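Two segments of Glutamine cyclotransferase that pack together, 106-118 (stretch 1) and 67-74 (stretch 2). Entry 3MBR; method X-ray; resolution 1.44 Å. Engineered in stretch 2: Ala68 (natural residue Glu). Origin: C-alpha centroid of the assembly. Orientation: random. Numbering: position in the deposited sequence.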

# COMPACT_ATOMS: atom_id res chain seq x y z
N GLU A 106 -12.83 -4.32 8.08
CA GLU A 106 -11.86 -5.08 7.31
C GLU A 106 -10.59 -4.22 7.25
O GLU A 106 -10.64 -3.03 7.36
CB GLU A 106 -12.39 -5.32 5.87
CG GLU A 106 -13.49 -6.43 5.80
CD GLU A 106 -13.89 -6.85 4.40
OE1 GLU A 106 -13.36 -6.29 3.38
OE2 GLU A 106 -14.78 -7.76 4.31
N GLY A 107 -9.45 -4.87 7.20
CA GLY A 107 -8.19 -4.13 7.12
C GLY A 107 -7.70 -4.31 5.71
O GLY A 107 -7.51 -5.47 5.22
N TRP A 108 -7.56 -3.20 4.99
CA TRP A 108 -7.03 -3.26 3.63
C TRP A 108 -5.63 -2.73 3.52
O TRP A 108 -4.75 -3.52 3.18
CB TRP A 108 -8.00 -2.51 2.68
CG TRP A 108 -9.29 -3.26 2.39
CD1 TRP A 108 -10.06 -3.94 3.27
CD2 TRP A 108 -9.98 -3.27 1.16
NE1 TRP A 108 -11.21 -4.43 2.62
CE2 TRP A 108 -11.14 -4.04 1.31
CE3 TRP A 108 -9.70 -2.73 -0.08
CZ2 TRP A 108 -12.05 -4.26 0.26
CZ3 TRP A 108 -10.61 -2.99 -1.16
CH2 TRP A 108 -11.79 -3.70 -0.96
N ALA A 109 -5.41 -1.45 3.82
CA ALA A 109 -4.07 -0.89 3.60
C ALA A 109 -3.73 0.16 4.67
O ALA A 109 -4.63 0.69 5.34
CB ALA A 109 -3.89 -0.37 2.21
N LEU A 110 -2.43 0.45 4.80
CA LEU A 110 -1.95 1.42 5.78
C LEU A 110 -0.89 2.26 5.16
O LEU A 110 -0.15 1.74 4.33
CB LEU A 110 -1.25 0.71 7.00
CG LEU A 110 -2.10 0.05 8.00
CD1 LEU A 110 -1.25 -0.76 8.99
CD2 LEU A 110 -2.96 1.12 8.78
N THR A 111 -0.72 3.50 5.62
CA THR A 111 0.51 4.23 5.39
C THR A 111 0.67 5.19 6.57
O THR A 111 -0.09 5.08 7.53
CB THR A 111 0.55 4.93 4.02
OG1 THR A 111 1.87 5.46 3.82
CG2 THR A 111 -0.47 6.09 3.89
N SER A 112 1.62 6.11 6.52
CA SER A 112 1.79 7.09 7.61
C SER A 112 2.40 8.32 7.09
O SER A 112 3.15 8.31 6.08
CB SER A 112 2.62 6.46 8.67
OG SER A 112 3.98 6.33 8.27
N ASP A 113 2.12 9.41 7.78
CA ASP A 113 2.90 10.68 7.56
C ASP A 113 3.85 10.79 8.75
O ASP A 113 4.30 9.75 9.27
CB ASP A 113 2.01 11.90 7.37
CG ASP A 113 1.19 12.24 8.56
OD1 ASP A 113 1.34 11.61 9.65
OD2 ASP A 113 0.32 13.13 8.43
N ASP A 114 4.24 12.01 9.15
CA ASP A 114 5.17 12.01 10.31
C ASP A 114 4.53 11.95 11.68
O ASP A 114 5.24 11.98 12.70
CB ASP A 114 6.21 13.14 10.25
CG ASP A 114 5.59 14.45 10.05
OD1 ASP A 114 6.36 15.44 9.82
OD2 ASP A 114 4.33 14.52 10.15
N SER A 115 3.21 11.86 11.75
CA SER A 115 2.54 11.89 13.05
C SER A 115 1.49 10.80 13.18
O SER A 115 1.22 10.36 14.30
CB SER A 115 1.80 13.22 13.22
OG SER A 115 2.76 14.28 13.20
N HIS A 116 0.90 10.36 12.06
CA HIS A 116 -0.29 9.49 12.15
C HIS A 116 -0.21 8.38 11.13
O HIS A 116 0.48 8.50 10.11
CB HIS A 116 -1.60 10.21 11.84
CG HIS A 116 -1.93 11.20 12.89
ND1 HIS A 116 -1.46 12.49 12.81
CD2 HIS A 116 -2.52 11.05 14.10
CE1 HIS A 116 -1.86 13.15 13.91
NE2 HIS A 116 -2.49 12.30 14.71
N LEU A 117 -0.98 7.33 11.40
CA LEU A 117 -1.17 6.31 10.37
C LEU A 117 -2.47 6.59 9.67
O LEU A 117 -3.35 7.25 10.24
CB LEU A 117 -1.31 4.89 11.04
CG LEU A 117 -0.26 4.53 12.05
CD1 LEU A 117 -0.56 3.11 12.49
CD2 LEU A 117 1.17 4.68 11.55
N TYR A 118 -2.58 6.13 8.44
CA TYR A 118 -3.80 6.25 7.60
C TYR A 118 -4.18 4.87 7.15
O TYR A 118 -3.36 4.12 6.68
CB TYR A 118 -3.51 7.18 6.38
CG TYR A 118 -3.16 8.57 6.83
CD1 TYR A 118 -1.84 8.90 7.13
CD2 TYR A 118 -4.13 9.52 6.94
CE1 TYR A 118 -1.50 10.20 7.63
CE2 TYR A 118 -3.83 10.80 7.35
CZ TYR A 118 -2.51 11.15 7.70
OH TYR A 118 -2.20 12.46 8.11
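Stretch 2, residues 67-74: GAGIVAWR

Stretch 2 lies alongside stretch 1 as a nearly parallel strand, joined to it by one weak direct backbone hydrogen bond, by bridging waters and, further along, by side-chain packing that ends in a tryptophan set against a turn. Residues 67-73 are extended throughout and Arg74 leaves the strand with a positive phi of 56°. The axis of this strand makes an angle of 5° with that of strand 109-112, both running in the same N-to-C direction, and the two approach to 4.8 Å. In register, Gly69 faces Ala109, with Gly69 CA 4.0 Å from Ala109 CA, and Val71 faces Thr111, where the CA atoms are 5.3 Å apart.

The backbones are closest at Gly69. Its N donates to Trp108 O at 3.0 Å, a weak bond because the angle at the hydrogen is only 132°. A CB on Gly69 would point toward stretch 1 and clash with Ala109 CA, Trp108 O and Leu110 N, so the close approach depends on the bare glycine. Just before it, the engineered Ala68 directs its methyl toward stretch 1, with Ala68 CB 3.3 Å from Gly107 O.

Beyond Gly69, water enters between the strands. Water 1 accepts from Ile70 N at 3.0 Å and from Leu110 N at 3.2 Å, linking two amides that do not bond to each other directly. The carbonyls of the same residues also lie side by side, Ile70 O being 3.5 Å from Leu110 O, and water 2 is within reach of both. The side chain of Ile70 points away from stretch 1.

Val71 (chi1 p) and Trp73 (chi1 t), which point toward stretch 1, supply much of the buried surface. Val71 CG1 packs 3.8 Å from Leu110 CD1 and 4.3 Å from Leu117 CD2, while Val71 CG2 lies 3.5 Å from Thr111 C. Between these two residues Ala72 turns its CB away, but water 3 donates to Ala72 O at 2.6 Å and lies 2.4 Å from Ser112 OG.

Trp73 reaches the turn that follows strand 109-112. Carbonyls meet the edge of its ring: Asp113 O is 3.5 Å from Trp73 CZ3 and Asp114 O is 3.4 Å from Trp73 CH2. Leu117 CD2 approaches obliquely, 4.0 Å from Trp73 CE3. The turn is braced from within, since Asp113 OD1 accepts from Ser115 N and His116 N, each at 2.8 Å.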

# COMPACT_ATOMS: atom_id res chain seq x y z
N GLY A 67 -2.54 -11.80 6.21
CA GLY A 67 -2.03 -10.45 6.33
C GLY A 67 -2.50 -9.54 5.21
O GLY A 67 -2.72 -9.93 4.03
N ALA A 68 -2.67 -8.30 5.53
CA ALA A 68 -3.08 -7.28 4.60
C ALA A 68 -2.00 -6.18 4.59
O ALA A 68 -0.76 -6.46 4.69
CB ALA A 68 -4.49 -6.79 4.88
N GLY A 69 -2.43 -4.90 4.52
CA GLY A 69 -1.45 -3.80 4.40
C GLY A 69 -0.48 -3.63 5.56
O GLY A 69 -0.76 -4.06 6.72
N ILE A 70 0.62 -2.92 5.31
CA ILE A 70 1.72 -2.76 6.27
C ILE A 70 2.26 -1.34 6.20
O ILE A 70 2.22 -0.71 5.15
CB ILE A 70 2.86 -3.76 6.01
CG1 ILE A 70 3.29 -3.69 4.52
CG2 ILE A 70 2.41 -5.23 6.43
CD1 ILE A 70 4.65 -4.40 4.33
N VAL A 71 2.88 -0.91 7.31
CA VAL A 71 3.55 0.37 7.35
C VAL A 71 4.66 0.34 8.37
O VAL A 71 4.57 -0.44 9.33
CB VAL A 71 2.50 1.48 7.74
CG1 VAL A 71 1.94 1.21 9.16
CG2 VAL A 71 3.01 2.86 7.60
N ALA A 72 5.70 1.12 8.22
CA ALA A 72 6.70 1.27 9.28
C ALA A 72 6.37 2.47 10.16
O ALA A 72 5.93 3.54 9.61
CB ALA A 72 8.07 1.53 8.60
N TRP A 73 6.66 2.34 11.43
CA TRP A 73 6.54 3.46 12.39
C TRP A 73 7.67 3.34 13.35
O TRP A 73 7.68 2.39 14.14
CB TRP A 73 5.19 3.47 13.12
CG TRP A 73 5.13 4.68 14.04
CD1 TRP A 73 5.35 4.72 15.34
CD2 TRP A 73 4.92 6.02 13.62
NE1 TRP A 73 5.27 5.97 15.80
CE2 TRP A 73 5.03 6.82 14.76
CE3 TRP A 73 4.61 6.61 12.39
CZ2 TRP A 73 4.83 8.20 14.74
CZ3 TRP A 73 4.42 8.05 12.36
CH2 TRP A 73 4.56 8.80 13.53
N ARG A 74 8.68 4.25 13.27
CA ARG A 74 9.81 4.16 14.15
C ARG A 74 10.47 2.77 14.04
O ARG A 74 10.89 2.39 12.93
CB ARG A 74 9.43 4.52 15.61
CG ARG A 74 8.90 5.95 15.61
CD ARG A 74 8.80 6.62 16.96
NE ARG A 74 8.14 7.91 16.73
CZ ARG A 74 8.77 9.08 16.59
NH1 ARG A 74 10.11 9.15 16.67
NH2 ARG A 74 8.04 10.19 16.38
O HOH W 1 -0.33 -1.15 3.06
O HOH W 2 2.13 1.10 2.96
O HOH W 3 5.75 4.95 7.39
O HOH W 4 5.42 12.21 15.88